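Local coordinates for protein NADP-dependent glyceraldehyde-3-phosphate dehydrogenase (Bacillus halodurans, PDB 3PRL) that probably oxidises glyceraldehyde 3-phosphate to 3-phosphoglycerate with NADP+ as cofactor, as a non-phosphorylating member of the aldehyde dehydrogenase family, at residues D[10-20]-D[193-203]; D[152-162]-D[179-190]. One frame throughout, in Å; residues are numbered along the deposited sequence.

Contact 1: D[10-20]-D[193-203]; sequences FNANILRNGEW and LSGIKMVEALA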
loop_
_atom_site.group_PDB
_atom_site.type_symbol
_atom_site.label_atom_id
_atom_site.label_comp_id
_atom_site.label_asym_id
_atom_site.label_seq_id
_atom_site.Cartn_x
_atom_site.Cartn_y
_atom_site.Cartn_z
ATOM N N PHE D 10 45.932 -11.403 11.236
ATOM C CA PHE D 10 45.018 -11.363 10.096
ATOM C C PHE D 10 45.431 -10.287 9.100
ATOM O O PHE D 10 44.942 -9.160 9.119
ATOM C CB PHE D 10 43.551 -11.203 10.548
ATOM C CG PHE D 10 42.548 -11.186 9.416
ATOM C CD1 PHE D 10 42.670 -12.052 8.326
ATOM C CD2 PHE D 10 41.457 -10.326 9.458
ATOM C CE1 PHE D 10 41.741 -12.040 7.289
ATOM C CE2 PHE D 10 40.511 -10.312 8.428
ATOM C CZ PHE D 10 40.655 -11.170 7.339
ATOM N N ASN D 11 46.373 -10.656 8.247
ATOM C CA ASN D 11 46.747 -9.818 7.136
ATOM C C ASN D 11 45.779 -10.077 5.990
ATOM O O ASN D 11 45.943 -11.016 5.208
ATOM C CB ASN D 11 48.209 -10.064 6.777
ATOM C CG ASN D 11 49.147 -9.611 7.887
ATOM O OD1 ASN D 11 49.098 -8.452 8.312
ATOM N ND2 ASN D 11 49.985 -10.520 8.372
ATOM N N ALA D 12 44.755 -9.226 5.933
ATOM C CA ALA D 12 43.594 -9.414 5.079
ATOM C C ALA D 12 43.796 -8.881 3.669
ATOM O O ALA D 12 44.489 -7.879 3.456
ATOM C CB ALA D 12 42.385 -8.751 5.709
ATOM N N ASN D 13 43.179 -9.568 2.713
ATOM C CA ASN D 13 43.113 -9.095 1.346
ATOM C C ASN D 13 41.741 -8.462 1.033
ATOM O O ASN D 13 40.770 -8.629 1.798
ATOM C CB ASN D 13 43.462 -10.225 0.374
ATOM C CG ASN D 13 44.982 -10.333 0.097
ATOM O OD1 ASN D 13 45.820 -9.756 0.808
ATOM N ND2 ASN D 13 45.328 -11.083 -0.949
ATOM N N ILE D 14 41.683 -7.712 -0.066
ATOM C CA ILE D 14 40.446 -7.082 -0.528
ATOM C C ILE D 14 39.873 -7.836 -1.709
ATOM O O ILE D 14 40.607 -8.504 -2.436
ATOM C CB ILE D 14 40.630 -5.565 -0.899
ATOM C CG1 ILE D 14 41.616 -5.357 -2.064
ATOM C CG2 ILE D 14 41.041 -4.751 0.328
ATOM C CD1 ILE D 14 40.945 -5.141 -3.423
ATOM N N LEU D 15 38.556 -7.718 -1.883
ATOM C CA LEU D 15 37.849 -8.330 -2.989
ATOM C C LEU D 15 37.660 -7.353 -4.134
ATOM O O LEU D 15 37.068 -6.282 -3.964
ATOM C CB LEU D 15 36.471 -8.822 -2.531
ATOM C CG LEU D 15 35.577 -9.540 -3.550
ATOM C CD1 LEU D 15 36.157 -10.889 -3.982
ATOM C CD2 LEU D 15 34.200 -9.732 -2.950
ATOM N N ARG D 16 38.170 -7.746 -5.290
ATOM C CA ARG D 16 37.863 -7.112 -6.557
ATOM C C ARG D 16 37.562 -8.200 -7.595
ATOM O O ARG D 16 38.325 -9.158 -7.729
ATOM C CB ARG D 16 39.029 -6.248 -7.032
ATOM C CG ARG D 16 38.709 -5.466 -8.304
ATOM C CD ARG D 16 39.882 -4.643 -8.825
ATOM N NE ARG D 16 41.042 -5.485 -9.115
ATOM C CZ ARG D 16 42.169 -5.475 -8.418
ATOM N NH1 ARG D 16 43.159 -6.293 -8.761
ATOM N NH2 ARG D 16 42.313 -4.650 -7.387
ATOM N N ASN D 17 36.438 -8.059 -8.301
ATOM C CA ASN D 17 36.065 -8.940 -9.421
ATOM C C ASN D 17 36.100 -10.453 -9.133
ATOM O O ASN D 17 36.460 -11.255 -9.996
ATOM C CB ASN D 17 36.905 -8.596 -10.664
ATOM C CG ASN D 17 36.715 -7.153 -11.119
ATOM O OD1 ASN D 17 35.681 -6.536 -10.863
ATOM N ND2 ASN D 17 37.711 -6.615 -11.814
ATOM N N GLY D 18 35.729 -10.832 -7.913
ATOM C CA GLY D 18 35.650 -12.246 -7.530
ATOM C C GLY D 18 36.905 -12.809 -6.890
ATOM O O GLY D 18 36.838 -13.792 -6.140
ATOM N N GLU D 19 38.048 -12.188 -7.177
ATOM C CA GLU D 19 39.326 -12.631 -6.612
ATOM C C GLU D 19 39.801 -11.789 -5.435
ATOM O O GLU D 19 39.850 -10.556 -5.512
ATOM C CB GLU D 19 40.437 -12.747 -7.676
ATOM C CG GLU D 19 40.222 -11.975 -8.983
ATOM C CD GLU D 19 41.252 -12.348 -10.047
ATOM O OE1 GLU D 19 42.391 -11.822 -9.993
ATOM O OE2 GLU D 19 40.927 -13.164 -10.939
ATOM N N TRP D 20 40.140 -12.474 -4.347
ATOM C CA TRP D 20 40.745 -11.840 -3.185
ATOM C C TRP D 20 42.180 -11.470 -3.520
ATOM O O TRP D 20 43.055 -12.343 -3.624
ATOM C CB TRP D 20 40.673 -12.769 -1.975
ATOM C CG TRP D 20 39.259 -12.948 -1.509
ATOM C CD1 TRP D 20 38.407 -13.968 -1.831
ATOM C CD2 TRP D 20 38.515 -12.052 -0.675
ATOM N NE1 TRP D 20 37.187 -13.772 -1.230
ATOM C CE2 TRP D 20 37.226 -12.604 -0.518
ATOM C CE3 TRP D 20 38.820 -10.846 -0.031
ATOM C CZ2 TRP D 20 36.238 -11.988 0.254
ATOM C CZ3 TRP D 20 37.832 -10.235 0.738
ATOM C CH2 TRP D 20 36.560 -10.811 0.873
ATOM N N LEU D 193 38.835 -5.110 9.245
ATOM C CA LEU D 193 39.011 -6.575 9.337
ATOM C C LEU D 193 37.693 -7.325 9.532
ATOM O O LEU D 193 37.467 -8.369 8.892
ATOM C CB LEU D 193 39.990 -6.999 10.438
ATOM C CG LEU D 193 41.384 -6.394 10.593
ATOM C CD1 LEU D 193 41.930 -6.833 11.938
ATOM C CD2 LEU D 193 42.334 -6.800 9.454
ATOM N N SER D 194 36.849 -6.816 10.434
ATOM C CA SER D 194 35.535 -7.410 10.682
ATOM C C SER D 194 34.660 -7.336 9.430
ATOM O O SER D 194 34.053 -8.325 9.048
ATOM C CB SER D 194 34.835 -6.774 11.885
ATOM O OG SER D 194 35.562 -6.986 13.089
ATOM N N GLY D 195 34.611 -6.171 8.788
ATOM C CA GLY D 195 33.923 -6.043 7.499
ATOM C C GLY D 195 34.479 -6.950 6.399
ATOM O O GLY D 195 33.717 -7.430 5.560
ATOM N N ILE D 196 35.793 -7.188 6.374
ATOM C CA ILE D 196 36.345 -8.085 5.353
ATOM C C ILE D 196 35.836 -9.506 5.606
ATOM O O ILE D 196 35.309 -10.147 4.691
ATOM C CB ILE D 196 37.895 -7.991 5.198
ATOM C CG1 ILE D 196 38.321 -6.604 4.666
ATOM C CG2 ILE D 196 38.402 -9.027 4.231
ATOM C CD1 ILE D 196 39.834 -6.298 4.882
ATOM N N LYS D 197 35.938 -9.964 6.856
ATOM C CA LYS D 197 35.394 -11.266 7.263
ATOM C C LYS D 197 33.905 -11.382 6.964
ATOM O O LYS D 197 33.440 -12.434 6.554
ATOM C CB LYS D 197 35.653 -11.566 8.751
ATOM C CG LYS D 197 37.067 -12.007 9.077
ATOM C CD LYS D 197 37.362 -13.394 8.530
ATOM C CE LYS D 197 38.830 -13.752 8.654
ATOM N NZ LYS D 197 39.142 -14.933 7.813
ATOM N N MET D 198 33.158 -10.301 7.167
ATOM C CA MET D 198 31.748 -10.300 6.770
ATOM C C MET D 198 31.594 -10.565 5.275
ATOM O O MET D 198 30.762 -11.400 4.870
ATOM C CB MET D 198 31.047 -9.004 7.155
ATOM C CG MET D 198 29.612 -8.922 6.661
ATOM S SD MET D 198 28.998 -7.246 6.644
ATOM C CE MET D 198 30.011 -6.525 5.341
ATOM N N VAL D 199 32.390 -9.863 4.465
ATOM C CA VAL D 199 32.317 -9.971 2.991
ATOM C C VAL D 199 32.742 -11.340 2.496
ATOM O O VAL D 199 32.182 -11.866 1.529
ATOM C CB VAL D 199 33.123 -8.864 2.288
ATOM C CG1 VAL D 199 33.468 -9.237 0.834
ATOM C CG2 VAL D 199 32.342 -7.573 2.313
ATOM N N GLU D 200 33.739 -11.913 3.160
ATOM C CA GLU D 200 34.188 -13.272 2.886
ATOM C C GLU D 200 33.041 -14.282 2.877
ATOM O O GLU D 200 32.948 -15.121 1.975
ATOM C CB GLU D 200 35.211 -13.692 3.931
ATOM C CG GLU D 200 36.604 -13.149 3.679
ATOM C CD GLU D 200 37.656 -13.839 4.520
ATOM O OE1 GLU D 200 37.538 -15.064 4.757
ATOM O OE2 GLU D 200 38.598 -13.142 4.942
ATOM N N ALA D 201 32.197 -14.204 3.907
ATOM C CA ALA D 201 31.005 -15.047 4.018
ATOM C C ALA D 201 30.064 -14.867 2.829
ATOM O O ALA D 201 29.422 -15.814 2.413
ATOM C CB ALA D 201 30.272 -14.779 5.343
ATOM N N LEU D 202 30.007 -13.659 2.270
ATOM C CA LEU D 202 29.158 -13.371 1.094
ATOM C C LEU D 202 29.735 -14.034 -0.156
ATOM O O LEU D 202 29.001 -14.569 -0.998
ATOM C CB LEU D 202 29.055 -11.857 0.872
ATOM C CG LEU D 202 27.822 -11.221 0.220
ATOM C CD1 LEU D 202 27.906 -9.720 0.380
ATOM C CD2 LEU D 202 27.671 -11.572 -1.236
ATOM N N ALA D 203 31.058 -13.968 -0.265
ATOM C CA ALA D 203 31.814 -14.640 -1.315
ATOM C C ALA D 203 31.660 -16.155 -1.226
ATOM O O ALA D 203 31.408 -16.810 -2.235
ATOM C CB ALA D 203 33.299 -14.249 -1.223
#
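Leu193 opens the contact by sliding antiparallel past Phe10, its CD2 3.6 Å from ring atom CD2, while its carbonyl O lies in the ring plane at the edge. One turn on, both branches of Ile196 take part: CD1 meets Ala12 CB at 3.6 Å, and CG2, anti to the backbone N, fits between Asn13 O and Trp20 CZ3. Asn13 O, buried here, has no polar partner. Lys197 bends at chi2 (-70°) and lays its CE over one face of Phe10 in a CH-pi contact, 3.8 Å from the ring centroid; Ala12 CB covers the opposite face, offset toward the rim. Val199 CG1 touches Trp20 CH2 at 3.5 Å and Leu15 CD2. Glu200 serves both aromatics: its CG packs on Trp20 CZ2, its OE2 stands at the edge of Phe10 near CZ (3.7 Å), and its carboxylate makes a long salt bridge to Lys197 NZ, 3.4 Å from OE2. Replacing Phe10 by alanine is likely to open a gap beside Leu193 and leave the Lys197 methylenes without the face they lie on. Ala203 CB closes the row at the Trp20 edge, 3.9 Å from NE1. No hydrogen bond crosses, and the packing is van der Waals throughout: N-terminal strand 10-16 and the type I' hairpin it forms with strand 19-21 cover helix 192-204 of the Rossmann-like cofactor domain of aldehyde dehydrogenases.

Contact 2: D[152-162]-D[179-190]; sequences PLGVVLAISPF and TGNTVVFKPATQ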
loop_
_atom_site.group_PDB
_atom_site.type_symbol
_atom_site.label_atom_id
_atom_site.label_comp_id
_atom_site.label_asym_id
_atom_site.label_seq_id
_atom_site.Cartn_x
_atom_site.Cartn_y
_atom_site.Cartn_z
ATOM N N PRO D 152 16.895 -0.809 -9.886
ATOM C CA PRO D 152 18.138 -0.405 -9.199
ATOM C C PRO D 152 18.704 0.902 -9.764
ATOM O O PRO D 152 18.471 1.226 -10.925
ATOM C CB PRO D 152 19.117 -1.543 -9.512
ATOM C CG PRO D 152 18.404 -2.490 -10.482
ATOM C CD PRO D 152 16.933 -2.218 -10.323
ATOM N N LEU D 153 19.435 1.653 -8.944
ATOM C CA LEU D 153 20.092 2.862 -9.431
ATOM C C LEU D 153 21.407 2.540 -10.178
ATOM O O LEU D 153 21.758 3.245 -11.128
ATOM C CB LEU D 153 20.345 3.855 -8.274
ATOM C CG LEU D 153 19.189 4.331 -7.382
ATOM C CD1 LEU D 153 19.715 4.734 -6.005
ATOM C CD2 LEU D 153 18.397 5.503 -8.009
ATOM N N GLY D 154 22.113 1.476 -9.772
ATOM C CA GLY D 154 23.432 1.149 -10.352
ATOM C C GLY D 154 24.486 0.599 -9.387
ATOM O O GLY D 154 24.315 -0.466 -8.810
ATOM N N VAL D 155 25.600 1.312 -9.250
ATOM C CA VAL D 155 26.627 0.971 -8.271
ATOM C C VAL D 155 26.448 1.845 -7.037
ATOM O O VAL D 155 26.432 3.082 -7.139
ATOM C CB VAL D 155 28.068 1.141 -8.852
ATOM C CG1 VAL D 155 29.108 0.787 -7.809
ATOM C CG2 VAL D 155 28.265 0.260 -10.076
ATOM N N VAL D 156 26.301 1.207 -5.880
ATOM C CA VAL D 156 26.064 1.909 -4.609
ATOM C C VAL D 156 27.324 1.924 -3.778
ATOM O O VAL D 156 27.957 0.881 -3.577
ATOM C CB VAL D 156 24.860 1.281 -3.804
ATOM C CG1 VAL D 156 24.797 1.762 -2.355
ATOM C CG2 VAL D 156 23.529 1.591 -4.504
ATOM N N LEU D 157 27.698 3.114 -3.306
ATOM C CA LEU D 157 28.838 3.252 -2.406
ATOM C C LEU D 157 28.342 3.212 -0.977
ATOM O O LEU D 157 27.542 4.059 -0.569
ATOM C CB LEU D 157 29.617 4.551 -2.670
ATOM C CG LEU D 157 30.809 4.751 -1.706
ATOM C CD1 LEU D 157 31.992 3.897 -2.119
ATOM C CD2 LEU D 157 31.211 6.206 -1.599
ATOM N N ALA D 158 28.789 2.191 -0.253
ATOM C CA ALA D 158 28.436 1.975 1.141
ATOM C C ALA D 158 29.666 2.236 1.977
ATOM O O ALA D 158 30.716 1.593 1.781
ATOM C CB ALA D 158 27.952 0.548 1.365
ATOM N N ILE D 159 29.533 3.187 2.898
ATOM C CA ILE D 159 30.630 3.590 3.768
ATOM C C ILE D 159 30.169 3.420 5.205
ATOM O O ILE D 159 29.284 4.133 5.668
ATOM C CB ILE D 159 31.057 5.059 3.524
ATOM C CG1 ILE D 159 30.968 5.421 2.030
ATOM C CG2 ILE D 159 32.476 5.321 4.131
ATOM C CD1 ILE D 159 30.848 6.949 1.781
ATOM N N SER D 160 30.770 2.466 5.895
ATOM C CA SER D 160 30.344 2.109 7.241
ATOM C C SER D 160 31.336 2.558 8.340
ATOM O O SER D 160 32.514 2.781 8.050
ATOM C CB SER D 160 30.042 0.606 7.313
ATOM O OG SER D 160 31.208 -0.171 7.108
ATOM N N PRO D 161 30.851 2.682 9.602
ATOM C CA PRO D 161 31.634 3.192 10.735
ATOM C C PRO D 161 32.329 2.085 11.549
ATOM O O PRO D 161 32.198 0.914 11.208
ATOM C CB PRO D 161 30.561 3.861 11.588
ATOM C CG PRO D 161 29.356 2.975 11.394
ATOM C CD PRO D 161 29.512 2.249 10.053
ATOM N N PHE D 162 33.069 2.465 12.600
ATOM C CA PHE D 162 33.718 1.512 13.516
ATOM C C PHE D 162 32.719 0.999 14.561
ATOM O O PHE D 162 32.858 -0.110 15.077
ATOM C CB PHE D 162 34.943 2.154 14.204
ATOM C CG PHE D 162 34.600 3.034 15.382
ATOM C CD1 PHE D 162 34.353 2.475 16.642
ATOM C CD2 PHE D 162 34.524 4.423 15.230
ATOM C CE1 PHE D 162 34.014 3.282 17.743
ATOM C CE2 PHE D 162 34.194 5.241 16.321
ATOM C CZ PHE D 162 33.937 4.655 17.590
ATOM N N THR D 179 18.082 -5.566 -4.494
ATOM C CA THR D 179 17.242 -4.771 -5.412
ATOM C C THR D 179 17.944 -4.596 -6.744
ATOM O O THR D 179 17.441 -3.900 -7.637
ATOM C CB THR D 179 16.860 -3.388 -4.856
ATOM O OG1 THR D 179 18.030 -2.578 -4.713
ATOM C CG2 THR D 179 16.130 -3.507 -3.514
ATOM N N GLY D 180 19.114 -5.215 -6.874
ATOM C CA GLY D 180 19.750 -5.333 -8.173
ATOM C C GLY D 180 20.829 -4.324 -8.477
ATOM O O GLY D 180 21.250 -4.194 -9.627
ATOM N N ASN D 181 21.277 -3.610 -7.444
ATOM C CA ASN D 181 22.447 -2.718 -7.528
ATOM C C ASN D 181 23.701 -3.554 -7.298
ATOM O O ASN D 181 23.604 -4.697 -6.899
ATOM C CB ASN D 181 22.362 -1.626 -6.452
ATOM C CG ASN D 181 21.129 -0.737 -6.611
ATOM O OD1 ASN D 181 21.157 0.224 -7.376
ATOM N ND2 ASN D 181 20.045 -1.054 -5.876
ATOM N N THR D 182 24.874 -2.979 -7.568
ATOM C CA THR D 182 26.134 -3.555 -7.101
ATOM C C THR D 182 26.758 -2.628 -6.046
ATOM O O THR D 182 26.293 -1.502 -5.851
ATOM C CB THR D 182 27.092 -3.905 -8.261
ATOM O OG1 THR D 182 27.361 -2.736 -9.048
ATOM C CG2 THR D 182 26.460 -4.970 -9.145
ATOM N N VAL D 183 27.776 -3.120 -5.340
ATOM C CA VAL D 183 28.333 -2.377 -4.220
ATOM C C VAL D 183 29.841 -2.172 -4.298
ATOM O O VAL D 183 30.628 -3.102 -4.548
ATOM C CB VAL D 183 27.929 -2.974 -2.845
ATOM C CG1 VAL D 183 28.636 -2.258 -1.725
ATOM C CG2 VAL D 183 26.422 -2.888 -2.617
ATOM N N VAL D 184 30.233 -0.921 -4.093
ATOM C CA VAL D 184 31.589 -0.612 -3.668
ATOM C C VAL D 184 31.527 -0.371 -2.162
ATOM O O VAL D 184 30.848 0.553 -1.705
ATOM C CB VAL D 184 32.166 0.582 -4.444
ATOM C CG1 VAL D 184 33.533 0.959 -3.908
ATOM C CG2 VAL D 184 32.283 0.209 -5.894
ATOM N N PHE D 185 32.174 -1.259 -1.406
ATOM C CA PHE D 185 32.166 -1.249 0.058
ATOM C C PHE D 185 33.463 -0.670 0.639
ATOM O O PHE D 185 34.552 -1.222 0.427
ATOM C CB PHE D 185 31.956 -2.668 0.602
ATOM C CG PHE D 185 31.985 -2.770 2.133
ATOM C CD1 PHE D 185 31.396 -1.781 2.935
ATOM C CD2 PHE D 185 32.582 -3.868 2.764
ATOM C CE1 PHE D 185 31.420 -1.852 4.324
ATOM C CE2 PHE D 185 32.595 -3.963 4.165
ATOM C CZ PHE D 185 32.014 -2.953 4.948
ATOM N N LYS D 186 33.333 0.432 1.373
ATOM C CA LYS D 186 34.471 1.021 2.118
ATOM C C LYS D 186 34.232 1.011 3.626
ATOM O O LYS D 186 33.543 1.893 4.133
ATOM C CB LYS D 186 34.779 2.454 1.632
ATOM C CG LYS D 186 35.968 3.176 2.360
ATOM C CD LYS D 186 37.150 2.232 2.648
ATOM C CE LYS D 186 37.979 2.654 3.859
ATOM N NZ LYS D 186 38.596 1.464 4.544
ATOM N N PRO D 187 34.814 0.021 4.356
ATOM C CA PRO D 187 34.649 0.012 5.822
ATOM C C PRO D 187 35.426 1.132 6.491
ATOM O O PRO D 187 36.371 1.628 5.913
ATOM C CB PRO D 187 35.264 -1.335 6.246
ATOM C CG PRO D 187 36.147 -1.736 5.130
ATOM C CD PRO D 187 35.554 -1.163 3.879
ATOM N N ALA D 188 35.040 1.533 7.700
ATOM C CA ALA D 188 35.949 2.325 8.513
ATOM C C ALA D 188 37.228 1.496 8.662
ATOM O O ALA D 188 37.168 0.256 8.789
ATOM C CB ALA D 188 35.341 2.606 9.865
ATOM N N THR D 189 38.379 2.154 8.634
ATOM C CA THR D 189 39.652 1.428 8.712
ATOM C C THR D 189 39.747 0.645 10.025
ATOM O O THR D 189 40.164 -0.526 10.044
ATOM C CB THR D 189 40.876 2.354 8.479
ATOM O OG1 THR D 189 40.947 2.690 7.091
ATOM C CG2 THR D 189 42.201 1.654 8.883
ATOM N N GLN D 190 39.363 1.291 11.124
ATOM C CA GLN D 190 39.160 0.560 12.358
ATOM C C GLN D 190 37.786 -0.111 12.233
ATOM O O GLN D 190 36.750 0.541 12.388
ATOM C CB GLN D 190 39.246 1.488 13.576
ATOM C CG GLN D 190 39.648 0.768 14.879
ATOM C CD GLN D 190 41.029 0.131 14.814
ATOM O OE1 GLN D 190 41.982 0.743 14.330
ATOM N NE2 GLN D 190 41.143 -1.106 15.312
HETATM O O HOH W 1 33.457 -0.255 9.019
#
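Asn181 OD1 takes two backbone N-H groups at the start of the pairing: a nearly straight bond from Gly154 N (2.9 Å, 163°) and a weak, bent one from Leu153 N. Its ND2 is turned to the carbonyls of Met473 and Ala176, fixing the amide's rotation. Parallel strand bonds follow, from Thr182 N to Gly154 O through Val156 N to Thr182 O (2.7 Å) and on to Lys186 N with Ala158 O. From Ser160 onward the bonds are weak (Ser160 N to Lys186 O, Ala188 N to Ser160 O), and a water steps in, accepting from Ala188 N (2.7 Å), apparently donating to Pro161 O and bonding Ser160 OG. That hydroxyl stands at the edge of the Phe185 ring, OG 3.3 Å from CE1, while Pro187 CD lies over the centre of one ring face. Val155, Leu157 and Val184 pack on one side of the sheet; on the other, Ala158 CB meets Val183 CG1. Pro152 lies against the Schellman turn at Gly180, its CD 3.2 Å from Thr179 O. This is the parallel strand pair of a beta-alpha-beta crossover through helix 167-178; Ser160, Phe162, Lys186 and Thr189 of the NADP+ site gather at and just beyond the strands' C-terminal ends.

Overall arrangement
From the N terminus, strand 10-16 and its hairpin with strand 19-21 come first; contact 1 closes only after more than 170 residues, when helix 192-204 packs against them. Contact 2 is nested inside that long loop, a short closure in which strand 144-159 runs through helix 167-178 into strand 182-186. After a short loop the chain enters the helix of contact 1, so the two contacts, with centres about 14 Å apart, share a boundary. There Phe185 of contact 2 meets Val199 and Met198 of contact 1. The helix touches both the N-terminal segment and the mixed sheet, to which Leu15 also bonds directly through Val214 of strand 212-214.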